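Local coordinates for hypothetical protein APE0754 (Aeropyrum pernix, PDB 1TUA), which is of unknown function but probably binds RNA through its K Homology domains, at residues Lys68-Gly73 with Glu77-Leu82; Val92-Val97 with Asn103-Ile108; Val138-Asp143 with Met148-Ala153. One frame throughout, in Å; residues are numbered along the deposited sequence.

Interaction 1 of 3, residues Lys68-Gly73 with Glu77-Leu82; sequences KAISLG and EKAFRL
The turn between two successive helices is closed here by small side chains: the last turn of helix 57-72 meets the short helix 76-79 and the 3-10 turn 80-82 that follows it. Ala69 and Ala79 face each other. Their CA atoms are 5.6 Å apart, and Ala69 CB lies 3.8 Å from Ala79 CB. With only methyl groups between them, the two backbones come close. Ala79 CB is also met by the side chain of Ile70, whose CG1 reaches it at 3.6 Å. Ile70 CG1 lies beside its backbone N, anti to the carbonyl carbon (chi1 -66°), and this turns the CG1 branch to the second helix. On the other flank Leu82 sends CD1 to Ala69 CB, a tight pair at 3.4 Å. Ala69 CB thus touches both Ala79 and Leu82. Helix 57-72 ends at Gly73 in a Schellman motif, and the chain then turns into helix 76-79. Gly73 N bonds to Ile70 O at 3.0 Å and, weakly, to Ala69 O. Its positive phi would press a side chain against the preceding carbonyl. Val66, one turn before Ile70, also touches Ala79 and Leu82, while Leu82 reaches Leu89 and Ile141 of the second sheet. No hydrogen bond crosses between the two segments. The contact is wholly apolar and buried, so the closeness of the helices rests on the fit of methyl and methylene groups.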
ATOM      1  N   LYS A  68      -3.126  -6.111   5.442  1.00  8.71           N
ATOM      2  CA  LYS A  68      -2.115  -6.461   4.454  1.00  9.85           C
ATOM      3  C   LYS A  68      -1.059  -5.365   4.363  1.00  9.20           C
ATOM      4  O   LYS A  68       0.134  -5.654   4.286  1.00  9.83           O
ATOM      5  CB  LYS A  68      -2.762  -6.682   3.083  1.00 10.97           C
ATOM      6  CG  LYS A  68      -1.759  -7.014   1.987  1.00 16.25           C
ATOM      7  CD  LYS A  68      -2.451  -7.194   0.639  1.00 19.57           C
ATOM      8  CE  LYS A  68      -1.442  -7.495  -0.473  1.00 23.26           C
ATOM      9  NZ  LYS A  68      -2.082  -7.561  -1.831  1.00 25.64           N
ATOM     10  N   ALA A  69      -1.498  -4.109   4.379  1.00  8.05           N
ATOM     11  CA  ALA A  69      -0.581  -2.970   4.300  1.00  8.12           C
ATOM     12  C   ALA A  69       0.392  -2.928   5.490  1.00  8.01           C
ATOM     13  O   ALA A  69       1.572  -2.605   5.325  1.00  8.80           O
ATOM     14  CB  ALA A  69      -1.375  -1.661   4.212  1.00  7.59           C
ATOM     15  N   ILE A  70      -0.096  -3.244   6.686  1.00  7.06           N
ATOM     16  CA  ILE A  70       0.768  -3.251   7.869  1.00  8.21           C
ATOM     17  C   ILE A  70       1.765  -4.405   7.761  1.00  8.78           C
ATOM     18  O   ILE A  70       2.945  -4.260   8.095  1.00  9.96           O
ATOM     19  CB  ILE A  70      -0.063  -3.389   9.166  1.00  8.81           C
ATOM     20  CG1 ILE A  70      -0.927  -2.134   9.342  1.00  8.86           C
ATOM     21  CG2 ILE A  70       0.864  -3.611  10.378  1.00  8.70           C
ATOM     22  CD1 ILE A  70      -1.961  -2.249  10.443  1.00  8.32           C
ATOM     23  N   SER A  71       1.284  -5.547   7.283  1.00  8.19           N
ATOM     24  CA  SER A  71       2.134  -6.722   7.089  1.00  9.79           C
ATOM     25  C   SER A  71       3.275  -6.391   6.120  1.00  9.74           C
ATOM     26  O   SER A  71       4.413  -6.818   6.310  1.00 10.58           O
ATOM     27  CB  SER A  71       1.298  -7.880   6.529  1.00 10.55           C
ATOM     28  OG  SER A  71       2.098  -9.025   6.296  1.00 10.94           O
ATOM     29  N   LEU A  72       2.960  -5.621   5.083  1.00 10.44           N
ATOM     30  CA  LEU A  72       3.949  -5.222   4.081  1.00 10.44           C
ATOM     31  C   LEU A  72       5.000  -4.239   4.596  1.00 10.63           C
ATOM     32  O   LEU A  72       6.041  -4.044   3.958  1.00 11.79           O
ATOM     33  CB  LEU A  72       3.243  -4.633   2.859  1.00  9.88           C
ATOM     34  CG  LEU A  72       2.539  -5.672   1.981  1.00 10.08           C
ATOM     35  CD1 LEU A  72       1.632  -4.976   0.986  1.00 10.03           C
ATOM     36  CD2 LEU A  72       3.579  -6.524   1.267  1.00 12.56           C
ATOM     37  N   GLY A  73       4.739  -3.611   5.739  1.00  9.69           N
ATOM     38  CA  GLY A  73       5.718  -2.689   6.291  1.00  9.80           C
ATOM     39  C   GLY A  73       5.220  -1.319   6.714  1.00 10.98           C
ATOM     40  O   GLY A  73       5.917  -0.609   7.440  1.00 11.51           O
ATOM     41  N   GLU A  77      -0.700   3.877  11.287  1.00 10.93           N
ATOM     42  CA  GLU A  77      -1.168   5.217  10.977  1.00 11.77           C
ATOM     43  C   GLU A  77      -1.242   5.489   9.480  1.00 12.19           C
ATOM     44  O   GLU A  77      -2.164   6.156   9.015  1.00 14.63           O
ATOM     45  CB  GLU A  77      -0.268   6.259  11.646  1.00 13.71           C
ATOM     46  CG  GLU A  77      -0.290   6.262  13.184  1.00 19.44           C
ATOM     47  CD  GLU A  77       0.410   5.059  13.817  1.00 22.41           C
ATOM     48  OE1 GLU A  77       1.322   4.474  13.191  1.00 21.44           O
ATOM     49  OE2 GLU A  77       0.059   4.709  14.965  1.00 26.63           O
ATOM     50  N   LYS A  78      -0.274   4.990   8.716  1.00 10.31           N
ATOM     51  CA  LYS A  78      -0.304   5.206   7.274  1.00  9.29           C
ATOM     52  C   LYS A  78      -1.261   4.219   6.611  1.00  8.19           C
ATOM     53  O   LYS A  78      -2.004   4.580   5.697  1.00  8.62           O
ATOM     54  CB  LYS A  78       1.095   5.063   6.678  1.00  9.16           C
ATOM     55  CG  LYS A  78       2.006   6.239   6.985  1.00 11.78           C
ATOM     56  CD  LYS A  78       3.415   5.990   6.475  1.00 15.21           C
ATOM     57  CE  LYS A  78       4.293   7.234   6.581  1.00 16.32           C
ATOM     58  NZ  LYS A  78       3.820   8.311   5.679  1.00 16.83           N
ATOM     59  N   ALA A  79      -1.252   2.975   7.083  1.00  8.58           N
ATOM     60  CA  ALA A  79      -2.126   1.939   6.529  1.00  8.90           C
ATOM     61  C   ALA A  79      -3.613   2.294   6.635  1.00  9.20           C
ATOM     62  O   ALA A  79      -4.400   1.920   5.768  1.00  9.16           O
ATOM     63  CB  ALA A  79      -1.859   0.603   7.227  1.00  8.85           C
ATOM     64  N   PHE A  80      -4.000   3.007   7.692  1.00  9.95           N
ATOM     65  CA  PHE A  80      -5.402   3.392   7.883  1.00 10.77           C
ATOM     66  C   PHE A  80      -5.955   4.216   6.723  1.00 10.95           C
ATOM     67  O   PHE A  80      -7.169   4.342   6.558  1.00 11.19           O
ATOM     68  CB  PHE A  80      -5.584   4.177   9.186  1.00 10.87           C
ATOM     69  CG  PHE A  80      -5.388   3.354  10.429  1.00 15.89           C
ATOM     70  CD1 PHE A  80      -5.754   2.012  10.463  1.00 17.67           C
ATOM     71  CD2 PHE A  80      -4.876   3.937  11.589  1.00 19.33           C
ATOM     72  CE1 PHE A  80      -5.618   1.255  11.636  1.00 19.53           C
ATOM     73  CE2 PHE A  80      -4.737   3.190  12.767  1.00 21.30           C
ATOM     74  CZ  PHE A  80      -5.111   1.845  12.787  1.00 19.90           C
ATOM     75  N   ARG A  81      -5.058   4.776   5.918  1.00 10.23           N
ATOM     76  CA  ARG A  81      -5.473   5.564   4.764  1.00 10.46           C
ATOM     77  C   ARG A  81      -6.318   4.708   3.825  1.00  9.54           C
ATOM     78  O   ARG A  81      -7.163   5.220   3.095  1.00 10.38           O
ATOM     79  CB  ARG A  81      -4.243   6.096   4.021  1.00 10.61           C
ATOM     80  CG  ARG A  81      -4.556   6.808   2.705  1.00 10.28           C
ATOM     81  CD  ARG A  81      -3.310   7.461   2.131  1.00 11.07           C
ATOM     82  NE  ARG A  81      -3.553   8.020   0.805  1.00 11.19           N
ATOM     83  CZ  ARG A  81      -2.707   8.828   0.171  1.00 11.05           C
ATOM     84  NH1 ARG A  81      -1.563   9.172   0.746  1.00 10.52           N
ATOM     85  NH2 ARG A  81      -3.007   9.287  -1.039  1.00 10.96           N
ATOM     86  N   LEU A  82      -6.087   3.400   3.857  1.00  9.48           N
ATOM     87  CA  LEU A  82      -6.818   2.469   3.008  1.00  9.24           C
ATOM     88  C   LEU A  82      -8.295   2.355   3.366  1.00 10.40           C
ATOM     89  O   LEU A  82      -9.072   1.755   2.622  1.00 11.77           O
ATOM     90  CB  LEU A  82      -6.142   1.091   3.041  1.00  8.82           C
ATOM     91  CG  LEU A  82      -4.821   1.056   2.251  1.00  8.24           C
ATOM     92  CD1 LEU A  82      -3.999  -0.163   2.632  1.00  9.09           C
ATOM     93  CD2 LEU A  82      -5.121   1.061   0.763  1.00  9.17           C
TER

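Interaction 2 of 3, residues Val92-Val97 with Asn103-Ile108; sequences VDLKQV and NHLKRI
Apolar contacts make up the whole of the meeting between Leu94, just after strand 87-93, and Leu105 and Ile108 of helix 102-113. Setting aside the short helix 95-98, helix 102-113 is the first helix in the beta-alpha-alpha-beta-beta-alpha order of a type I KH fold, so the contact ties the end of the edge strand to it. Leu94 CB lies 3.7 Å from Leu105 CD1 and 3.9 Å from Ile108 CD1. The branch end of Leu94 takes part as well. Its CD1 is 3.9 Å from Leu105 CD1, and its CD2 is 3.9 Å from Ile108 CD1. Leu105 lies roughly perpendicular to Leu94, while the Ile108 side chain runs antiparallel alongside it. Ile108 CG1 stands between its backbone N and carbonyl carbon (chi1 63°), and from there CD1 extends to Leu94. An alanine in place of Leu94 would keep CB but is likely to open a gap beside the methyl ends of Leu105 and Ile108.

No hydrogen bond crosses between the segments; within 92-97, Lys95 N donates to Asp93 OD1 at 2.9 Å. It meets OD1 nearly in line with the C-O bond, but the bond is bent at the hydrogen, 141°. This capping bond, with Gln96 N to Asp93 O and Val97 N to Leu94 O, shapes the turn from strand into helix 95-98. Beyond the two segments, Val98 touches Leu105 and Ile108, and Ala158 touches Leu94 and Ile108. The polar bonds thus set the course of the chain, while the contact itself depends on three aliphatic side chains.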
ATOM      1  N   VAL A  92       4.581  -3.652  -5.616  1.00 14.11           N
ATOM      2  CA  VAL A  92       5.574  -3.979  -6.627  1.00 15.02           C
ATOM      3  C   VAL A  92       6.507  -5.004  -5.986  1.00 14.95           C
ATOM      4  O   VAL A  92       7.197  -4.702  -5.013  1.00 14.29           O
ATOM      5  CB  VAL A  92       6.393  -2.741  -7.044  1.00 14.95           C
ATOM      6  CG1 VAL A  92       7.527  -3.150  -7.967  1.00 16.05           C
ATOM      7  CG2 VAL A  92       5.490  -1.744  -7.750  1.00 16.26           C
ATOM      8  N   ASP A  93       6.496  -6.227  -6.505  1.00 14.82           N
ATOM      9  CA  ASP A  93       7.364  -7.265  -5.960  1.00 15.73           C
ATOM     10  C   ASP A  93       8.674  -7.177  -6.735  1.00 14.46           C
ATOM     11  O   ASP A  93       8.738  -7.557  -7.907  1.00 13.46           O
ATOM     12  CB  ASP A  93       6.743  -8.651  -6.140  1.00 18.41           C
ATOM     13  CG  ASP A  93       7.492  -9.724  -5.367  1.00 21.89           C
ATOM     14  OD1 ASP A  93       8.732  -9.794  -5.499  1.00 22.57           O
ATOM     15  OD2 ASP A  93       6.845 -10.493  -4.624  1.00 24.75           O
ATOM     16  N   LEU A  94       9.714  -6.673  -6.074  1.00 12.30           N
ATOM     17  CA  LEU A  94      11.006  -6.494  -6.717  1.00 13.02           C
ATOM     18  C   LEU A  94      11.669  -7.784  -7.205  1.00 13.59           C
ATOM     19  O   LEU A  94      12.538  -7.738  -8.076  1.00 14.02           O
ATOM     20  CB  LEU A  94      11.949  -5.723  -5.783  1.00 12.66           C
ATOM     21  CG  LEU A  94      11.459  -4.322  -5.380  1.00 12.49           C
ATOM     22  CD1 LEU A  94      12.440  -3.678  -4.421  1.00 12.58           C
ATOM     23  CD2 LEU A  94      11.292  -3.455  -6.621  1.00 14.11           C
ATOM     24  N   LYS A  95      11.270  -8.929  -6.662  1.00 13.69           N
ATOM     25  CA  LYS A  95      11.867 -10.179  -7.113  1.00 16.14           C
ATOM     26  C   LYS A  95      11.401 -10.512  -8.527  1.00 17.23           C
ATOM     27  O   LYS A  95      11.969 -11.379  -9.196  1.00 16.37           O
ATOM     28  CB  LYS A  95      11.538 -11.317  -6.147  1.00 17.14           C
ATOM     29  CG  LYS A  95      12.317 -11.227  -4.850  1.00 19.90           C
ATOM     30  CD  LYS A  95      12.121 -12.454  -3.991  1.00 25.41           C
ATOM     31  CE  LYS A  95      12.957 -12.358  -2.724  1.00 28.74           C
ATOM     32  NZ  LYS A  95      12.723 -13.507  -1.803  1.00 33.00           N
ATOM     33  N   GLN A  96      10.360  -9.816  -8.980  1.00 18.75           N
ATOM     34  CA  GLN A  96       9.852 -10.015 -10.334  1.00 21.02           C
ATOM     35  C   GLN A  96      10.856  -9.401 -11.297  1.00 21.10           C
ATOM     36  O   GLN A  96      10.837  -9.680 -12.491  1.00 19.85           O
ATOM     37  CB  GLN A  96       8.495  -9.332 -10.513  1.00 23.22           C
ATOM     38  CG  GLN A  96       7.338 -10.119  -9.958  1.00 27.01           C
ATOM     39  CD  GLN A  96       6.006  -9.471 -10.266  1.00 31.21           C
ATOM     40  OE1 GLN A  96       5.735  -9.093 -11.403  1.00 34.76           O
ATOM     41  NE2 GLN A  96       5.161  -9.346  -9.256  1.00 33.88           N
ATOM     42  N   VAL A  97      11.736  -8.561 -10.760  1.00 22.35           N
ATOM     43  CA  VAL A  97      12.758  -7.899 -11.562  1.00 23.62           C
ATOM     44  C   VAL A  97      14.133  -8.528 -11.357  1.00 24.01           C
ATOM     45  O   VAL A  97      14.783  -8.940 -12.314  1.00 25.34           O
ATOM     46  CB  VAL A  97      12.861  -6.400 -11.207  1.00 24.14           C
ATOM     47  CG1 VAL A  97      13.953  -5.739 -12.036  1.00 24.81           C
ATOM     48  CG2 VAL A  97      11.530  -5.721 -11.444  1.00 23.27           C
ATOM     49  N   ASN A 103      22.164  -9.177  -3.961  1.00 22.79           N
ATOM     50  CA  ASN A 103      22.982  -8.021  -4.304  1.00 22.21           C
ATOM     51  C   ASN A 103      22.288  -7.106  -5.296  1.00 21.27           C
ATOM     52  O   ASN A 103      22.399  -5.885  -5.195  1.00 21.40           O
ATOM     53  CB  ASN A 103      24.340  -8.463  -4.864  1.00 25.09           C
ATOM     54  CG  ASN A 103      25.256  -9.029  -3.788  1.00 27.83           C
ATOM     55  OD1 ASN A 103      25.480  -8.395  -2.751  1.00 30.23           O
ATOM     56  ND2 ASN A 103      25.794 -10.222  -4.032  1.00 30.22           N
ATOM     57  N   HIS A 104      21.572  -7.686  -6.255  1.00 20.19           N
ATOM     58  CA  HIS A 104      20.857  -6.876  -7.234  1.00 20.36           C
ATOM     59  C   HIS A 104      19.691  -6.176  -6.541  1.00 17.56           C
ATOM     60  O   HIS A 104      19.414  -5.000  -6.799  1.00 16.80           O
ATOM     61  CB  HIS A 104      20.366  -7.749  -8.392  1.00 23.30           C
ATOM     62  CG  HIS A 104      21.474  -8.265  -9.259  1.00 31.44           C
ATOM     63  ND1 HIS A 104      21.254  -9.066 -10.361  1.00 34.81           N
ATOM     64  CD2 HIS A 104      22.816  -8.080  -9.193  1.00 33.24           C
ATOM     65  CE1 HIS A 104      22.410  -9.350 -10.935  1.00 35.74           C
ATOM     66  NE2 HIS A 104      23.375  -8.763 -10.246  1.00 35.87           N
ATOM     67  N   LEU A 105      19.031  -6.901  -5.644  1.00 16.87           N
ATOM     68  CA  LEU A 105      17.911  -6.352  -4.886  1.00 17.03           C
ATOM     69  C   LEU A 105      18.400  -5.138  -4.101  1.00 17.92           C
ATOM     70  O   LEU A 105      17.774  -4.079  -4.117  1.00 19.08           O
ATOM     71  CB  LEU A 105      17.365  -7.402  -3.924  1.00 17.36           C
ATOM     72  CG  LEU A 105      16.243  -6.938  -2.996  1.00 18.91           C
ATOM     73  CD1 LEU A 105      15.034  -6.524  -3.829  1.00 18.74           C
ATOM     74  CD2 LEU A 105      15.887  -8.051  -2.024  1.00 18.73           C
ATOM     75  N   LYS A 106      19.525  -5.288  -3.416  1.00 18.76           N
ATOM     76  CA  LYS A 106      20.071  -4.180  -2.648  1.00 19.72           C
ATOM     77  C   LYS A 106      20.381  -2.994  -3.550  1.00 19.80           C
ATOM     78  O   LYS A 106      20.101  -1.854  -3.195  1.00 20.88           O
ATOM     79  CB  LYS A 106      21.344  -4.604  -1.901  1.00 22.68           C
ATOM     80  CG  LYS A 106      21.122  -5.640  -0.813  1.00 26.34           C
ATOM     81  CD  LYS A 106      22.413  -5.916  -0.045  1.00 30.64           C
ATOM     82  CE  LYS A 106      22.843  -4.708   0.793  1.00 34.32           C
ATOM     83  NZ  LYS A 106      21.903  -4.370   1.915  1.00 36.08           N
ATOM     84  N   ARG A 107      20.954  -3.246  -4.719  1.00 19.06           N
ATOM     85  CA  ARG A 107      21.272  -2.140  -5.610  1.00 20.11           C
ATOM     86  C   ARG A 107      20.041  -1.391  -6.092  1.00 18.94           C
ATOM     87  O   ARG A 107      20.023  -0.162  -6.073  1.00 18.33           O
ATOM     88  CB  ARG A 107      22.093  -2.613  -6.813  1.00 22.74           C
ATOM     89  CG  ARG A 107      23.538  -2.909  -6.468  1.00 29.61           C
ATOM     90  CD  ARG A 107      24.431  -2.701  -7.673  1.00 36.43           C
ATOM     91  NE  ARG A 107      24.020  -3.532  -8.801  1.00 42.63           N
ATOM     92  CZ  ARG A 107      24.165  -4.853  -8.852  1.00 46.21           C
ATOM     93  NH1 ARG A 107      24.717  -5.510  -7.836  1.00 47.61           N
ATOM     94  NH2 ARG A 107      23.755  -5.520  -9.925  1.00 48.25           N
ATOM     95  N   ILE A 108      19.003  -2.107  -6.514  1.00 17.77           N
ATOM     96  CA  ILE A 108      17.813  -1.405  -6.985  1.00 17.57           C
ATOM     97  C   ILE A 108      17.073  -0.703  -5.854  1.00 15.96           C
ATOM     98  O   ILE A 108      16.462   0.341  -6.076  1.00 16.44           O
ATOM     99  CB  ILE A 108      16.822  -2.331  -7.737  1.00 18.35           C
ATOM    100  CG1 ILE A 108      16.294  -3.418  -6.809  1.00 20.86           C
ATOM    101  CG2 ILE A 108      17.503  -2.932  -8.953  1.00 18.74           C
ATOM    102  CD1 ILE A 108      15.093  -4.146  -7.377  1.00 24.45           C
TER

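Interaction 3 of 3, residues Val138-Asp143 with Met148-Ala153; sequences VAIIGD and MAAKQA
Ile140 reaches from strand 137-141 to Ala150 and Lys151 on helix 144-158, a strand-to-helix contact of the second KH unit. Its CB points to the helix and splits into two branches. The CG2 methyl lies anti to the backbone N and meets Ala150 CB at 4.0 Å. The other branch starts at CG1, which sits beside the backbone N (chi1 -55°), and carries CD1 forward. That tip passes over the helix backbone itself. Ile140 CD1 comes within 3.5 Å of Lys151 CA and 3.6 Å of Lys151 N, and it lies 4.0 Å from Lys151 CB. The tip therefore rests on main chain as much as on side chains. Ala150 offers only a methyl, so the helix can lie near the sheet. Lys151 contributes the base of its side chain, while the rest of its chain runs off from Ile140. No hydrogen bond joins the two segments; the contact is held by aliphatic fit. The chain turns a corner at Gly142, and Asp143 then stands at the N-cap of helix 144-158, with a salt bridge to Arg146. Ile140 is backbone-bonded to Val90 of strand 87-93, and Lys151 packs on Val90 and Val92. Ala150 also touches Ile123 and Thr127 of helix 118-127. Farther round helix 144-158, Ala149 and Ala153 meet the long helix 163-188.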
ATOM      1  N   VAL A 138       7.591  -3.258  -2.611  1.00  9.91           N
ATOM      2  CA  VAL A 138       7.357  -1.823  -2.452  1.00  9.17           C
ATOM      3  C   VAL A 138       5.846  -1.631  -2.494  1.00  9.70           C
ATOM      4  O   VAL A 138       5.211  -1.850  -3.528  1.00 11.31           O
ATOM      5  CB  VAL A 138       7.992  -1.000  -3.564  1.00  9.69           C
ATOM      6  CG1 VAL A 138       7.716   0.477  -3.325  1.00  8.83           C
ATOM      7  CG2 VAL A 138       9.488  -1.263  -3.603  1.00 10.15           C
ATOM      8  N   ALA A 139       5.274  -1.252  -1.355  1.00  9.14           N
ATOM      9  CA  ALA A 139       3.831  -1.058  -1.234  1.00  9.11           C
ATOM     10  C   ALA A 139       3.465   0.409  -1.441  1.00  9.59           C
ATOM     11  O   ALA A 139       4.158   1.309  -0.958  1.00  9.78           O
ATOM     12  CB  ALA A 139       3.361  -1.535   0.138  1.00 10.58           C
ATOM     13  N   ILE A 140       2.354   0.637  -2.138  1.00  8.92           N
ATOM     14  CA  ILE A 140       1.893   1.981  -2.461  1.00  8.26           C
ATOM     15  C   ILE A 140       0.421   2.165  -2.117  1.00  7.99           C
ATOM     16  O   ILE A 140      -0.404   1.320  -2.448  1.00  9.62           O
ATOM     17  CB  ILE A 140       2.046   2.239  -3.978  1.00  9.43           C
ATOM     18  CG1 ILE A 140       3.493   1.987  -4.408  1.00 10.58           C
ATOM     19  CG2 ILE A 140       1.586   3.652  -4.325  1.00  8.60           C
ATOM     20  CD1 ILE A 140       3.655   1.764  -5.912  1.00 12.50           C
ATOM     21  N   ILE A 141       0.098   3.281  -1.473  1.00  8.66           N
ATOM     22  CA  ILE A 141      -1.283   3.599  -1.124  1.00  8.17           C
ATOM     23  C   ILE A 141      -1.660   4.934  -1.753  1.00  8.64           C
ATOM     24  O   ILE A 141      -0.971   5.935  -1.547  1.00  9.30           O
ATOM     25  CB  ILE A 141      -1.485   3.725   0.408  1.00  9.02           C
ATOM     26  CG1 ILE A 141      -1.191   2.383   1.100  1.00  8.10           C
ATOM     27  CG2 ILE A 141      -2.917   4.177   0.695  1.00  9.39           C
ATOM     28  CD1 ILE A 141      -1.075   2.477   2.611  1.00  8.22           C
ATOM     29  N   GLY A 142      -2.751   4.944  -2.515  1.00  9.27           N
ATOM     30  CA  GLY A 142      -3.224   6.168  -3.153  1.00 11.23           C
ATOM     31  C   GLY A 142      -4.449   5.857  -3.995  1.00 12.17           C
ATOM     32  O   GLY A 142      -4.895   4.709  -4.001  1.00 11.82           O
ATOM     33  N   ASP A 143      -5.023   6.840  -4.691  1.00 13.24           N
ATOM     34  CA  ASP A 143      -6.173   6.504  -5.528  1.00 15.50           C
ATOM     35  C   ASP A 143      -5.638   5.757  -6.744  1.00 15.53           C
ATOM     36  O   ASP A 143      -4.438   5.790  -7.023  1.00 15.11           O
ATOM     37  CB  ASP A 143      -7.015   7.742  -5.929  1.00 17.40           C
ATOM     38  CG  ASP A 143      -6.247   8.767  -6.733  1.00 21.25           C
ATOM     39  OD1 ASP A 143      -5.635   8.407  -7.758  1.00 23.08           O
ATOM     40  OD2 ASP A 143      -6.271   9.954  -6.345  1.00 25.96           O
ATOM     41  N   MET A 148      -1.066   3.857  -9.562  1.00 12.57           N
ATOM     42  CA  MET A 148      -0.535   3.206 -10.753  1.00 14.59           C
ATOM     43  C   MET A 148       0.620   4.023 -11.343  1.00 14.02           C
ATOM     44  O   MET A 148       1.570   3.455 -11.893  1.00 13.34           O
ATOM     45  CB  MET A 148      -1.641   2.989 -11.795  1.00 17.14           C
ATOM     46  CG  MET A 148      -2.676   1.913 -11.399  1.00 19.45           C
ATOM     47  SD  MET A 148      -1.939   0.316 -10.871  1.00 19.37           S
ATOM     48  CE  MET A 148      -1.256  -0.242 -12.407  1.00 24.61           C
ATOM     49  N   ALA A 149       0.552   5.349 -11.213  1.00 12.17           N
ATOM     50  CA  ALA A 149       1.627   6.210 -11.714  1.00 11.18           C
ATOM     51  C   ALA A 149       2.894   5.945 -10.899  1.00 11.05           C
ATOM     52  O   ALA A 149       3.987   5.794 -11.450  1.00 11.30           O
ATOM     53  CB  ALA A 149       1.224   7.676 -11.599  1.00 10.50           C
ATOM     54  N   ALA A 150       2.739   5.882  -9.578  1.00 10.35           N
ATOM     55  CA  ALA A 150       3.858   5.621  -8.679  1.00  9.89           C
ATOM     56  C   ALA A 150       4.454   4.232  -8.946  1.00 10.92           C
ATOM     57  O   ALA A 150       5.672   4.047  -8.936  1.00 11.00           O
ATOM     58  CB  ALA A 150       3.386   5.718  -7.228  1.00  9.47           C
ATOM     59  N   LYS A 151       3.581   3.256  -9.177  1.00 11.47           N
ATOM     60  CA  LYS A 151       4.007   1.888  -9.441  1.00 12.88           C
ATOM     61  C   LYS A 151       4.932   1.863 -10.653  1.00 13.72           C
ATOM     62  O   LYS A 151       5.994   1.234 -10.636  1.00 13.53           O
ATOM     63  CB  LYS A 151       2.783   1.011  -9.708  1.00 15.16           C
ATOM     64  CG  LYS A 151       3.087  -0.435 -10.075  1.00 20.38           C
ATOM     65  CD  LYS A 151       1.803  -1.160 -10.470  1.00 24.30           C
ATOM     66  CE  LYS A 151       2.053  -2.623 -10.816  1.00 28.30           C
ATOM     67  NZ  LYS A 151       2.300  -3.464  -9.608  1.00 30.74           N
ATOM     68  N   GLN A 152       4.515   2.556 -11.707  1.00 12.67           N
ATOM     69  CA  GLN A 152       5.294   2.618 -12.929  1.00 14.14           C
ATOM     70  C   GLN A 152       6.662   3.259 -12.665  1.00 13.92           C
ATOM     71  O   GLN A 152       7.691   2.736 -13.101  1.00 14.40           O
ATOM     72  CB  GLN A 152       4.510   3.402 -13.987  1.00 17.35           C
ATOM     73  CG  GLN A 152       5.223   3.574 -15.308  1.00 24.03           C
ATOM     74  CD  GLN A 152       4.363   4.285 -16.335  1.00 26.34           C
ATOM     75  OE1 GLN A 152       3.649   5.240 -16.016  1.00 28.86           O
ATOM     76  NE2 GLN A 152       4.435   3.831 -17.578  1.00 29.12           N
ATOM     77  N   ALA A 153       6.677   4.381 -11.942  1.00 12.39           N
ATOM     78  CA  ALA A 153       7.933   5.061 -11.627  1.00 12.08           C
ATOM     79  C   ALA A 153       8.867   4.130 -10.847  1.00 12.93           C
ATOM     80  O   ALA A 153      10.072   4.070 -11.121  1.00 12.34           O
ATOM     81  CB  ALA A 153       7.657   6.326 -10.827  1.00 10.98           C
TER

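How the interactions relate
The contacts follow one another along the chain as interactions 1, 2 and 3. Interactions 2 and 3 belong to the same K Homology domain, with centres 16 Å apart. They share the antiparallel sheet in which strand 87-93 pairs with strand 137-141. A probable hydrogen bond from Val92 N to Val138 O, 2.8 Å, links the two interactions. Interaction 1, from the helices before this sheet, touches interaction 3 where Arg81 and Leu82 pack on Ile141. Its centre is 14 Å from that of interaction 3 and 21 Å from that of interaction 2. Strand 137-141 therefore lies between helices 76-79 and 144-158, consistent with a four-layer alpha-beta sandwich.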